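Local coordinates for protein response regulator receiver modulated diguanylate cyclase with PAS/PAC sensor (Desulfovibrio desulfuricans subsp. desulfuricans, PDB 3CG0) that probably receives a phosphoryl signal through this CheY-like receiver domain, the part crystallised here, to regulate cyclic di-GMP synthesis by the full-length diguanylate cyclase, at residues C81-D93 and A100-V113. Residues are numbered along the deposited sequence; the frame is centred on the assembly and turned at random.
Sequences CNLPIIFITSSQD and AKRVNPFGYLAKPV
Phe87 wedges its ring among Ala100, Val103, Pro105 and Tyr108. CD2 of Phe87 lies 3.6 Å from CE1 of Tyr108; the two side chains run side by side, their planes only 15° apart but slid so far that the rings barely overlap. CE2 of Phe87 meets CB of Ala100 at 3.7 Å, the Val103 side chain comes from the direction opposite to that of Phe87, CG2 at CE2 and CZ, and Ile85 CG2 sits over the centre of one ring face. Thr89 CG2, anti to its own carbonyl carbon, reaches the edge of the Tyr108 ring. On the other side of the sheet, Ile86 CG2 packs against Leu109 CD2 (3.7 Å), and Ile88 CG2 meets CD of Lys111, whose bent chain crosses it at about a right angle.

Parallel backbone pairing sets this register. Phe87 is bonded at both ends, its N donating to Gly107 O and its O accepting from Leu109 N (2.7 Å); Thr89 repeats the pattern, its N donating to Leu109 O (2.8 Å) and its O accepting from Lys111 N. At the start of strand 85-89, Ile85 O accepts from Phe106 N at 2.7 Å, and a water joins Ile85 N to Asn104 O.

Lys111, followed by a cis peptide to Pro112, sends NZ toward Asp61, the predicted phosphorylation site, and Glu16 in long, weak ion pairs; a lysine beside the acceptor aspartate, followed by a cis-proline, is familiar from CheY-like receivers. Tyr108 OH hydrogen-bonds Glu132 of the second subunit. Helix 94-101 links the strands as a beta-alpha-beta crossover; 107-110 edges the chain's parallel five-stranded sheet, with 85-89 next, beside 57-61; helix 70-80 backs Ile85 and Phe87, while helix 115-132 packs on Ile86 and Phe106.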
loop_
_atom_site.group_PDB
_atom_site.type_symbol
_atom_site.label_atom_id
_atom_site.label_comp_id
_atom_site.label_asym_id
_atom_site.label_seq_id
_atom_site.Cartn_x
_atom_site.Cartn_y
_atom_site.Cartn_z
ATOM N N CYS C 81 3.903 25.749 11.038
ATOM C CA CYS C 81 3.160 25.726 9.770
ATOM C C CYS C 81 3.224 24.352 9.135
ATOM O O CYS C 81 2.667 24.137 8.054
ATOM C CB CYS C 81 3.721 26.752 8.781
ATOM S SG CYS C 81 4.022 28.398 9.440
ATOM N N ASN C 82 3.917 23.441 9.820
ATOM C CA ASN C 82 4.185 22.069 9.364
ATOM C C ASN C 82 4.761 21.950 7.939
ATOM O O ASN C 82 4.431 21.029 7.183
ATOM C CB ASN C 82 2.964 21.155 9.558
ATOM C CG ASN C 82 3.365 19.716 9.833
ATOM O OD1 ASN C 82 3.325 18.865 8.940
ATOM N ND2 ASN C 82 3.797 19.447 11.063
ATOM N N LEU C 83 5.616 22.912 7.598
ATOM C CA LEU C 83 6.299 22.954 6.323
ATOM C C LEU C 83 7.516 22.062 6.385
ATOM O O LEU C 83 8.251 22.072 7.378
ATOM C CB LEU C 83 6.768 24.384 6.014
ATOM C CG LEU C 83 5.985 25.344 5.116
ATOM C CD1 LEU C 83 4.480 25.150 5.206
ATOM C CD2 LEU C 83 6.363 26.786 5.446
ATOM N N PRO C 84 7.731 21.271 5.326
ATOM C CA PRO C 84 9.030 20.677 5.083
ATOM C C PRO C 84 10.050 21.760 4.731
ATOM O O PRO C 84 9.708 22.755 4.102
ATOM C CB PRO C 84 8.809 19.803 3.856
ATOM C CG PRO C 84 7.350 19.724 3.648
ATOM C CD PRO C 84 6.733 20.897 4.314
ATOM N N ILE C 85 11.301 21.516 5.099
ATOM C CA ILE C 85 12.365 22.480 4.985
ATOM C C ILE C 85 13.511 21.918 4.176
ATOM O O ILE C 85 14.007 20.830 4.471
ATOM C CB ILE C 85 12.927 22.844 6.386
ATOM C CG1 ILE C 85 11.822 23.439 7.277
ATOM C CG2 ILE C 85 14.117 23.799 6.258
ATOM C CD1 ILE C 85 11.018 24.583 6.633
ATOM N N ILE C 86 13.936 22.673 3.170
ATOM C CA ILE C 86 15.232 22.440 2.556
ATOM C C ILE C 86 16.081 23.654 2.858
ATOM O O ILE C 86 15.638 24.788 2.651
ATOM C CB ILE C 86 15.118 22.225 1.038
ATOM C CG1 ILE C 86 14.084 21.135 0.751
ATOM C CG2 ILE C 86 16.497 21.894 0.421
ATOM C CD1 ILE C 86 13.962 20.769 -0.697
ATOM N N PHE C 87 17.278 23.431 3.399
ATOM C CA PHE C 87 18.177 24.546 3.662
ATOM C C PHE C 87 18.994 24.853 2.436
ATOM O O PHE C 87 19.475 23.952 1.763
ATOM C CB PHE C 87 19.125 24.268 4.820
ATOM C CG PHE C 87 18.517 24.470 6.171
ATOM C CD1 PHE C 87 18.156 25.743 6.619
ATOM C CD2 PHE C 87 18.360 23.388 7.024
ATOM C CE1 PHE C 87 17.621 25.909 7.865
ATOM C CE2 PHE C 87 17.817 23.548 8.288
ATOM C CZ PHE C 87 17.442 24.800 8.709
ATOM N N ILE C 88 19.142 26.137 2.155
ATOM C CA ILE C 88 20.045 26.621 1.116
ATOM C C ILE C 88 21.360 26.997 1.790
ATOM O O ILE C 88 21.378 27.804 2.725
ATOM C CB ILE C 88 19.436 27.830 0.358
ATOM C CG1 ILE C 88 18.035 27.490 -0.188
ATOM C CG2 ILE C 88 20.371 28.307 -0.735
ATOM C CD1 ILE C 88 17.990 26.284 -1.154
ATOM N N THR C 89 22.456 26.394 1.342
ATOM C CA THR C 89 23.730 26.542 2.043
ATOM C C THR C 89 24.816 27.206 1.201
ATOM O O THR C 89 24.776 27.174 -0.031
ATOM C CB THR C 89 24.290 25.183 2.554
ATOM O OG1 THR C 89 24.717 24.387 1.444
ATOM C CG2 THR C 89 23.263 24.419 3.364
ATOM N N SER C 90 25.783 27.815 1.879
ATOM C CA SER C 90 27.031 28.222 1.245
ATOM C C SER C 90 28.226 27.932 2.148
ATOM O O SER C 90 29.184 27.281 1.731
ATOM C CB SER C 90 26.989 29.709 0.889
ATOM O OG SER C 90 26.645 30.495 2.018
ATOM N N SER C 91 28.164 28.419 3.383
ATOM C CA SER C 91 29.308 28.341 4.295
ATOM C C SER C 91 29.479 26.943 4.900
ATOM O O SER C 91 28.745 26.012 4.552
ATOM C CB SER C 91 29.188 29.413 5.388
ATOM O OG SER C 91 30.362 29.509 6.180
ATOM N N GLN C 92 30.454 26.810 5.798
ATOM C CA GLN C 92 30.841 25.519 6.370
ATOM C C GLN C 92 30.912 25.516 7.905
ATOM O O GLN C 92 31.621 24.684 8.488
ATOM C CB GLN C 92 32.189 25.077 5.785
ATOM C CG GLN C 92 32.101 24.286 4.485
ATOM C CD GLN C 92 32.016 22.786 4.715
ATOM O OE1 GLN C 92 31.013 22.275 5.217
ATOM N NE2 GLN C 92 33.071 22.071 4.341
ATOM N N ASP C 93 30.184 26.430 8.553
ATOM C CA ASP C 93 30.187 26.513 10.017
ATOM C C ASP C 93 29.488 25.311 10.642
ATOM O O ASP C 93 28.257 25.256 10.698
ATOM C CB ASP C 93 29.561 27.824 10.521
ATOM C CG ASP C 93 29.793 28.053 12.022
ATOM O OD1 ASP C 93 30.780 27.519 12.573
ATOM O OD2 ASP C 93 28.992 28.776 12.653
ATOM N N ALA C 100 20.900 23.176 12.896
ATOM C CA ALA C 100 20.028 22.887 11.760
ATOM C C ALA C 100 19.513 21.451 11.812
ATOM O O ALA C 100 18.382 21.192 11.432
ATOM C CB ALA C 100 20.744 23.149 10.464
ATOM N N LYS C 101 20.345 20.534 12.308
ATOM C CA LYS C 101 19.942 19.146 12.560
ATOM C C LYS C 101 18.638 19.053 13.369
ATOM O O LYS C 101 17.758 18.263 13.037
ATOM C CB LYS C 101 21.064 18.389 13.281
ATOM C CG LYS C 101 20.889 16.869 13.302
ATOM C CD LYS C 101 21.560 16.208 14.510
ATOM C CE LYS C 101 23.020 15.826 14.253
ATOM N NZ LYS C 101 23.964 16.952 14.514
ATOM N N ARG C 102 18.515 19.888 14.400
ATOM C CA ARG C 102 17.374 19.857 15.327
ATOM C C ARG C 102 16.018 20.272 14.757
ATOM O O ARG C 102 14.982 19.912 15.324
ATOM C CB ARG C 102 17.666 20.684 16.585
ATOM C CG ARG C 102 18.529 19.971 17.614
ATOM C CD ARG C 102 19.936 20.534 17.687
ATOM N NE ARG C 102 19.982 21.805 18.412
ATOM C CZ ARG C 102 21.097 22.382 18.864
ATOM N NH1 ARG C 102 22.283 21.810 18.675
ATOM N NH2 ARG C 102 21.026 23.540 19.511
ATOM N N VAL C 103 16.004 21.022 13.653
ATOM C CA VAL C 103 14.731 21.350 12.988
ATOM C C VAL C 103 14.325 20.190 12.065
ATOM O O VAL C 103 13.206 20.152 11.547
ATOM C CB VAL C 103 14.756 22.735 12.232
ATOM C CG1 VAL C 103 15.702 23.719 12.904
ATOM C CG2 VAL C 103 15.112 22.592 10.765
ATOM N N ASN C 104 15.239 19.232 11.927
ATOM C CA ASN C 104 15.152 18.116 10.978
ATOM C C ASN C 104 14.690 18.520 9.579
ATOM O O ASN C 104 13.532 18.280 9.214
ATOM C CB ASN C 104 14.314 16.953 11.529
ATOM C CG ASN C 104 14.417 15.695 10.660
ATOM O OD1 ASN C 104 15.502 15.336 10.178
ATOM N ND2 ASN C 104 13.280 15.041 10.435
ATOM N N PRO C 105 15.590 19.149 8.792
ATOM C CA PRO C 105 15.213 19.495 7.433
ATOM C C PRO C 105 15.271 18.256 6.564
ATOM O O PRO C 105 15.802 17.227 6.972
ATOM C CB PRO C 105 16.318 20.446 7.004
ATOM C CG PRO C 105 17.509 19.939 7.735
ATOM C CD PRO C 105 16.981 19.545 9.080
ATOM N N PHE C 106 14.745 18.372 5.360
ATOM C CA PHE C 106 14.779 17.289 4.426
ATOM C C PHE C 106 16.189 17.063 3.874
ATOM O O PHE C 106 16.645 15.927 3.726
ATOM C CB PHE C 106 13.825 17.589 3.287
ATOM C CG PHE C 106 13.921 16.611 2.183
ATOM C CD1 PHE C 106 13.328 15.361 2.310
ATOM C CD2 PHE C 106 14.631 16.921 1.029
ATOM C CE1 PHE C 106 13.421 14.442 1.290
ATOM C CE2 PHE C 106 14.725 16.015 0.006
ATOM C CZ PHE C 106 14.125 14.776 0.147
ATOM N N GLY C 107 16.868 18.158 3.554
ATOM C CA GLY C 107 18.223 18.105 3.027
ATOM C C GLY C 107 18.829 19.494 3.009
ATOM O O GLY C 107 18.280 20.422 3.613
ATOM N N TYR C 108 19.962 19.612 2.312
ATOM C CA TYR C 108 20.714 20.849 2.175
ATOM C C TYR C 108 21.109 21.015 0.716
ATOM O O TYR C 108 21.621 20.087 0.088
ATOM C CB TYR C 108 21.975 20.820 3.056
ATOM C CG TYR C 108 21.704 20.568 4.529
ATOM C CD1 TYR C 108 21.573 21.624 5.422
ATOM C CD2 TYR C 108 21.586 19.269 5.024
ATOM C CE1 TYR C 108 21.318 21.395 6.758
ATOM C CE2 TYR C 108 21.323 19.033 6.353
ATOM C CZ TYR C 108 21.195 20.100 7.217
ATOM O OH TYR C 108 20.948 19.868 8.544
ATOM N N LEU C 109 20.839 22.192 0.169
ATOM C CA LEU C 109 21.187 22.516 -1.217
ATOM C C LEU C 109 22.236 23.617 -1.260
ATOM O O LEU C 109 21.983 24.731 -0.799
ATOM C CB LEU C 109 19.937 22.936 -2.003
ATOM C CG LEU C 109 19.329 21.963 -3.027
ATOM C CD1 LEU C 109 19.743 20.512 -2.837
ATOM C CD2 LEU C 109 17.823 22.086 -3.037
ATOM N N ALA C 110 23.411 23.296 -1.797
ATOM C CA ALA C 110 24.508 24.253 -1.881
ATOM C C ALA C 110 24.380 25.136 -3.113
ATOM O O ALA C 110 24.192 24.637 -4.221
ATOM C CB ALA C 110 25.845 23.529 -1.873
ATOM N N LYS C 111 24.470 26.450 -2.914
ATOM C CA LYS C 111 24.383 27.400 -4.024
ATOM C C LYS C 111 25.732 27.522 -4.754
ATOM O O LYS C 111 26.783 27.494 -4.104
ATOM C CB LYS C 111 23.833 28.763 -3.561
ATOM C CG LYS C 111 24.609 29.456 -2.442
ATOM C CD LYS C 111 23.669 29.952 -1.343
ATOM C CE LYS C 111 22.955 31.244 -1.698
ATOM N NZ LYS C 111 23.552 32.388 -0.973
ATOM N N PRO C 112 25.716 27.631 -6.106
ATOM C CA PRO C 112 24.575 27.653 -7.039
ATOM C C PRO C 112 23.866 26.305 -7.146
ATOM O O PRO C 112 24.502 25.272 -7.381
ATOM C CB PRO C 112 25.216 28.028 -8.385
ATOM C CG PRO C 112 26.591 28.525 -8.050
ATOM C CD PRO C 112 26.991 27.764 -6.831
ATOM N N VAL C 113 22.551 26.345 -6.946
ATOM C CA VAL C 113 21.715 25.158 -6.900
ATOM C C VAL C 113 21.446 24.680 -8.321
ATOM O O VAL C 113 21.018 25.467 -9.168
ATOM C CB VAL C 113 20.373 25.457 -6.163
ATOM C CG1 VAL C 113 19.469 24.230 -6.126
ATOM C CG2 VAL C 113 20.632 25.981 -4.746
HETATM O O HOH W 1 11.503 19.357 7.217
#